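Condensin complex subunit 3 (Schizosaccharomyces pombe, PDB 5OQR) serves as a regulatory subunit of condensin, the complex required to convert interphase chromatin into condensed, mitotic-like chromosomes. Local coordinates at residues 309-314 and 359-364; 341-346 and 365-370. All blocks are in the same frame, centred on the assembly; numbering follows the deposited sequence.

Interaction 1 (309-314 and 359-364); sequences ESSLLA and SCFIIE
Ser-311 is the first residue of 309-314 to meet the other helix, its CA 5.6 Å from the CA of Ile-362. CB is directed at the other helix and rests on Ile-362 CG2, while OG lies 3.6 Å from Ile-362 CA and close to CG1, so the small serine fits against the backbone and both branches of the isoleucine. With chi1 at 66°, OG is tucked between its own backbone N and carbonyl carbon, and there it is hydrogen-bonded to the carbonyl oxygens of Thr-307 and Ala-308; the buried hydroxyl is thereby satisfied by backbone at and just before the start of its own helix. The two helices, 308-324 and 356-372, belong to the all-helical solenoid of this HEAT-repeat protein and run nearly parallel here, 13° apart, with the axes of the two segments approaching to 8.7 Å. Leu-312 follows on the flank. Its CB touches Phe-361 CE2 and its CD1 comes within 3.9 Å of Phe-361 CZ, an oblique approach to the far end of the ring. Phe-361 reaches that far because its CG is trans to the backbone N (chi1 -173°), which swings the ring toward 309-314. Ala-278 and Val-279 of helix 275-288 also pack on Leu-312.

Interaction 2 (341-346 and 365-370); sequences YYIERQ and QLLYIG
Helices 341-346 and 365-370 run antiparallel, at 161° between their directions, with the axes of the two segments 10.4 Å apart at closest approach. Their nearest CA atoms, those of Ile-343 and Leu-366, are 6.7 Å apart, and these two residues carry the contact. Ile-343 CG1 lies 3.5 Å from Leu-366 CD1 and 3.6 Å from Leu-366 CB, and the two side chains lie alongside each other, running in opposite senses rather than meeting end on. In Leu-366, chi1 of -63° sets CG opposite the carbonyl carbon, and the extended second torsion carries CD1 on to the other backbone, 3.8 Å from Ile-343 CA and 4.0 Å from Tyr-342 C. Helices 336-348 and 356-372 are consecutive in the chain and pack as an antiparallel pair within the helical solenoid of this HEAT-repeat protein; the contacts between the two segments are apolar, with no hydrogen bond across them. Leu-367 adds a looser touch, its CD2 4.5 Å from Ile-343 CD1, and otherwise packs on Leu-404, His-405 and Leu-408 of helix 399-412. At the other flank Tyr-342 offers its CB to Leu-366 CD1 at 4.3 Å; beyond CB the side chain turns away, its ring stacking with that of Trp-303 and its OH hydrogen-bonded to Glu-300.

Interactions 1 and 2 share helix 356-372, which uses 359-364 against helix 308-324 and the next turns, 365-370, against helix 336-348; their centres are about 8 Å apart. Gln-346 bridges them from the second contact: its OE1 is 3.2 Å from Ser-359 OG, a probable hydrogen bond, and 3.5 Å from Ile-362 CD1. Gln-365 reaches the other way, placing CG 3.5 Å from Ser-311 OG and OE1 3.5 Å from Leu-312 CD1, while the same OE1 is hydrogen-bonded to Arg-315 NH2. One shared helix is therefore packed against a parallel neighbour and an antiparallel one, and these two glutamines bring polar groups into otherwise largely apolar, buried packing.

Interaction 1 (309-314 and 359-364)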
loop_
_atom_site.group_PDB
_atom_site.type_symbol
_atom_site.label_atom_id
_atom_site.label_comp_id
_atom_site.label_asym_id
_atom_site.label_seq_id
_atom_site.Cartn_x
_atom_site.Cartn_y
_atom_site.Cartn_z
ATOM N N GLU A 309 18.880 16.382 -12.999
ATOM C CA GLU A 309 19.007 14.936 -13.137
ATOM C C GLU A 309 20.445 14.492 -12.917
ATOM O O GLU A 309 20.695 13.475 -12.260
ATOM C CB GLU A 309 18.522 14.494 -14.518
ATOM C CG GLU A 309 17.078 14.852 -14.825
ATOM C CD GLU A 309 16.904 16.293 -15.276
ATOM O OE1 GLU A 309 17.914 17.026 -15.331
ATOM O OE2 GLU A 309 15.759 16.695 -15.573
ATOM N N SER A 310 21.401 15.242 -13.464
ATOM C CA SER A 310 22.806 14.888 -13.309
ATOM C C SER A 310 23.223 14.912 -11.844
ATOM O O SER A 310 23.963 14.034 -11.388
ATOM C CB SER A 310 23.663 15.843 -14.140
ATOM O OG SER A 310 24.956 15.996 -13.592
ATOM N N SER A 311 22.748 15.902 -11.086
ATOM C CA SER A 311 23.138 16.005 -9.683
ATOM C C SER A 311 22.465 14.926 -8.844
ATOM O O SER A 311 23.075 14.381 -7.919
ATOM C CB SER A 311 22.800 17.393 -9.146
ATOM O OG SER A 311 21.401 17.606 -9.118
ATOM N N LEU A 312 21.205 14.610 -9.148
ATOM C CA LEU A 312 20.513 13.556 -8.417
ATOM C C LEU A 312 21.182 12.208 -8.639
ATOM O O LEU A 312 21.248 11.381 -7.723
ATOM C CB LEU A 312 19.049 13.497 -8.846
ATOM C CG LEU A 312 18.183 12.474 -8.108
ATOM C CD1 LEU A 312 17.911 12.929 -6.692
ATOM C CD2 LEU A 312 16.893 12.255 -8.852
ATOM N N LEU A 313 21.683 11.967 -9.850
ATOM C CA LEU A 313 22.349 10.701 -10.137
ATOM C C LEU A 313 23.600 10.528 -9.287
ATOM O O LEU A 313 23.868 9.433 -8.779
ATOM C CB LEU A 313 22.700 10.621 -11.622
ATOM C CG LEU A 313 23.465 9.369 -12.052
ATOM C CD1 LEU A 313 22.657 8.110 -11.768
ATOM C CD2 LEU A 313 23.830 9.461 -13.521
ATOM N N ALA A 314 24.389 11.592 -9.130
ATOM C CA ALA A 314 25.600 11.494 -8.325
ATOM C C ALA A 314 25.266 11.262 -6.857
ATOM O O ALA A 314 25.913 10.450 -6.188
ATOM C CB ALA A 314 26.442 12.759 -8.495
ATOM N N SER A 359 18.878 25.169 -9.557
ATOM C CA SER A 359 20.067 25.285 -8.718
ATOM C C SER A 359 19.762 24.925 -7.272
ATOM O O SER A 359 20.603 24.334 -6.586
ATOM C CB SER A 359 20.640 26.700 -8.810
ATOM O OG SER A 359 21.337 26.886 -10.027
ATOM N N CYS A 360 18.574 25.280 -6.784
ATOM C CA CYS A 360 18.170 24.848 -5.451
ATOM C C CYS A 360 18.191 23.329 -5.343
ATOM O O CYS A 360 18.668 22.775 -4.347
ATOM C CB CYS A 360 16.778 25.385 -5.122
ATOM S SG CYS A 360 16.714 27.157 -4.845
ATOM N N PHE A 361 17.687 22.641 -6.368
ATOM C CA PHE A 361 17.705 21.184 -6.368
ATOM C C PHE A 361 19.129 20.651 -6.443
ATOM O O PHE A 361 19.471 19.686 -5.751
ATOM C CB PHE A 361 16.867 20.661 -7.533
ATOM C CG PHE A 361 16.675 19.174 -7.525
ATOM C CD1 PHE A 361 15.813 18.579 -6.620
ATOM C CD2 PHE A 361 17.348 18.370 -8.427
ATOM C CE1 PHE A 361 15.634 17.213 -6.609
ATOM C CE2 PHE A 361 17.170 17.002 -8.422
ATOM C CZ PHE A 361 16.312 16.423 -7.512
ATOM N N ILE A 362 19.972 21.267 -7.275
ATOM C CA ILE A 362 21.359 20.824 -7.402
ATOM C C ILE A 362 22.095 20.998 -6.080
ATOM O O ILE A 362 22.782 20.087 -5.606
ATOM C CB ILE A 362 22.058 21.589 -8.541
ATOM C CG1 ILE A 362 21.404 21.249 -9.881
ATOM C CG2 ILE A 362 23.547 21.258 -8.588
ATOM C CD1 ILE A 362 21.786 22.181 -11.006
ATOM N N ILE A 363 21.975 22.180 -5.472
ATOM C CA ILE A 363 22.622 22.424 -4.185
ATOM C C ILE A 363 22.127 21.426 -3.150
ATOM O O ILE A 363 22.903 20.915 -2.335
ATOM C CB ILE A 363 22.380 23.880 -3.741
ATOM C CG1 ILE A 363 23.110 24.842 -4.681
ATOM C CG2 ILE A 363 22.841 24.098 -2.298
ATOM C CD1 ILE A 363 22.687 26.287 -4.537
ATOM N N GLU A 364 20.826 21.135 -3.165
ATOM C CA GLU A 364 20.266 20.134 -2.264
ATOM C C GLU A 364 21.006 18.806 -2.390
ATOM O O GLU A 364 21.397 18.200 -1.388
ATOM C CB GLU A 364 18.780 19.958 -2.567
ATOM C CG GLU A 364 18.040 19.062 -1.603
ATOM C CD GLU A 364 16.551 19.027 -1.890
ATOM O OE1 GLU A 364 15.935 17.950 -1.742
ATOM O OE2 GLU A 364 16.001 20.078 -2.278
#

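Interaction 2 (341-346 and 365-370)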
loop_
_atom_site.group_PDB
_atom_site.type_symbol
_atom_site.label_atom_id
_atom_site.label_comp_id
_atom_site.label_asym_id
_atom_site.label_seq_id
_atom_site.Cartn_x
_atom_site.Cartn_y
_atom_site.Cartn_z
ATOM N N TYR A 341 33.763 23.777 -3.510
ATOM C CA TYR A 341 33.889 24.583 -4.717
ATOM C C TYR A 341 32.689 24.389 -5.638
ATOM O O TYR A 341 32.135 25.367 -6.156
ATOM C CB TYR A 341 35.198 24.230 -5.426
ATOM C CG TYR A 341 35.375 24.840 -6.795
ATOM C CD1 TYR A 341 35.483 24.037 -7.919
ATOM C CD2 TYR A 341 35.443 26.214 -6.964
ATOM C CE1 TYR A 341 35.652 24.582 -9.172
ATOM C CE2 TYR A 341 35.611 26.771 -8.215
ATOM C CZ TYR A 341 35.717 25.950 -9.316
ATOM O OH TYR A 341 35.882 26.493 -10.569
ATOM N N TYR A 342 32.262 23.141 -5.843
ATOM C CA TYR A 342 31.120 22.881 -6.717
ATOM C C TYR A 342 29.855 23.537 -6.184
ATOM O O TYR A 342 29.045 24.062 -6.955
ATOM C CB TYR A 342 30.905 21.377 -6.874
ATOM C CG TYR A 342 32.078 20.628 -7.457
ATOM C CD1 TYR A 342 32.894 21.206 -8.419
ATOM C CD2 TYR A 342 32.370 19.337 -7.042
ATOM C CE1 TYR A 342 33.965 20.519 -8.952
ATOM C CE2 TYR A 342 33.436 18.644 -7.566
ATOM C CZ TYR A 342 34.231 19.238 -8.521
ATOM O OH TYR A 342 35.295 18.541 -9.041
ATOM N N ILE A 343 29.660 23.504 -4.866
ATOM C CA ILE A 343 28.501 24.160 -4.269
ATOM C C ILE A 343 28.563 25.664 -4.508
ATOM O O ILE A 343 27.551 26.299 -4.824
ATOM C CB ILE A 343 28.417 23.825 -2.768
ATOM C CG1 ILE A 343 28.090 22.344 -2.580
ATOM C CG2 ILE A 343 27.371 24.695 -2.067
ATOM C CD1 ILE A 343 28.177 21.856 -1.142
ATOM N N GLU A 344 29.750 26.257 -4.369
ATOM C CA GLU A 344 29.855 27.709 -4.461
ATOM C C GLU A 344 29.652 28.208 -5.886
ATOM O O GLU A 344 29.080 29.284 -6.084
ATOM C CB GLU A 344 31.197 28.173 -3.901
ATOM C CG GLU A 344 31.297 27.968 -2.398
ATOM C CD GLU A 344 32.047 29.071 -1.692
ATOM O OE1 GLU A 344 33.284 28.959 -1.572
ATOM O OE2 GLU A 344 31.399 30.050 -1.257
ATOM N N ARG A 345 30.096 27.449 -6.890
ATOM C CA ARG A 345 29.732 27.781 -8.263
ATOM C C ARG A 345 28.222 27.819 -8.427
ATOM O O ARG A 345 27.687 28.667 -9.150
ATOM C CB ARG A 345 30.329 26.766 -9.239
ATOM C CG ARG A 345 31.835 26.751 -9.306
ATOM C CD ARG A 345 32.320 25.830 -10.413
ATOM N NE ARG A 345 32.200 26.435 -11.739
ATOM C CZ ARG A 345 31.284 26.118 -12.650
ATOM N NH1 ARG A 345 30.376 25.181 -12.413
ATOM N NH2 ARG A 345 31.284 26.741 -13.821
ATOM N N GLN A 346 27.516 26.901 -7.764
ATOM C CA GLN A 346 26.074 26.802 -7.940
ATOM C C GLN A 346 25.344 27.963 -7.280
ATOM O O GLN A 346 24.274 28.364 -7.749
ATOM C CB GLN A 346 25.580 25.465 -7.384
ATOM C CG GLN A 346 24.357 24.908 -8.091
ATOM C CD GLN A 346 24.604 24.611 -9.557
ATOM O OE1 GLN A 346 23.791 24.950 -10.413
ATOM N NE2 GLN A 346 25.728 23.973 -9.853
ATOM N N GLN A 365 21.220 18.347 -3.622
ATOM C CA GLN A 365 21.914 17.080 -3.827
ATOM C C GLN A 365 23.345 17.139 -3.313
ATOM O O GLN A 365 23.840 16.170 -2.726
ATOM C CB GLN A 365 21.889 16.706 -5.311
ATOM C CG GLN A 365 20.492 16.573 -5.898
ATOM C CD GLN A 365 19.558 15.780 -5.004
ATOM O OE1 GLN A 365 19.928 14.737 -4.472
ATOM N NE2 GLN A 365 18.344 16.283 -4.821
ATOM N N LEU A 366 24.030 18.266 -3.520
ATOM C CA LEU A 366 25.415 18.376 -3.079
ATOM C C LEU A 366 25.513 18.372 -1.560
ATOM O O LEU A 366 26.454 17.806 -0.993
ATOM C CB LEU A 366 26.049 19.642 -3.655
ATOM C CG LEU A 366 26.170 19.715 -5.179
ATOM C CD1 LEU A 366 26.818 21.024 -5.590
ATOM C CD2 LEU A 366 26.959 18.538 -5.728
ATOM N N LEU A 367 24.554 18.998 -0.882
ATOM C CA LEU A 367 24.541 18.959 0.576
ATOM C C LEU A 367 24.320 17.540 1.085
ATOM O O LEU A 367 24.906 17.139 2.097
ATOM C CB LEU A 367 23.462 19.897 1.111
ATOM C CG LEU A 367 23.730 21.388 0.913
ATOM C CD1 LEU A 367 22.475 22.203 1.170
ATOM C CD2 LEU A 367 24.856 21.845 1.824
ATOM N N TYR A 368 23.476 16.764 0.400
ATOM C CA TYR A 368 23.273 15.374 0.791
ATOM C C TYR A 368 24.561 14.577 0.664
ATOM O O TYR A 368 24.891 13.772 1.543
ATOM C CB TYR A 368 22.171 14.737 -0.059
ATOM C CG TYR A 368 20.769 15.019 0.428
ATOM C CD1 TYR A 368 20.408 14.776 1.744
ATOM C CD2 TYR A 368 19.805 15.531 -0.428
ATOM C CE1 TYR A 368 19.131 15.031 2.195
ATOM C CE2 TYR A 368 18.527 15.793 0.011
ATOM C CZ TYR A 368 18.194 15.540 1.325
ATOM O OH TYR A 368 16.919 15.798 1.771
ATOM N N ILE A 369 25.299 14.778 -0.427
ATOM C CA ILE A 369 26.599 14.132 -0.568
ATOM C C ILE A 369 27.519 14.553 0.567
ATOM O O ILE A 369 28.272 13.738 1.110
ATOM C CB ILE A 369 27.212 14.454 -1.942
ATOM C CG1 ILE A 369 26.311 13.924 -3.060
ATOM C CG2 ILE A 369 28.603 13.848 -2.063
ATOM C CD1 ILE A 369 26.650 14.459 -4.428
ATOM N N GLY A 370 27.465 15.828 0.950
ATOM C CA GLY A 370 28.336 16.309 2.008
ATOM C C GLY A 370 27.964 15.753 3.366
ATOM O O GLY A 370 28.838 15.430 4.174
#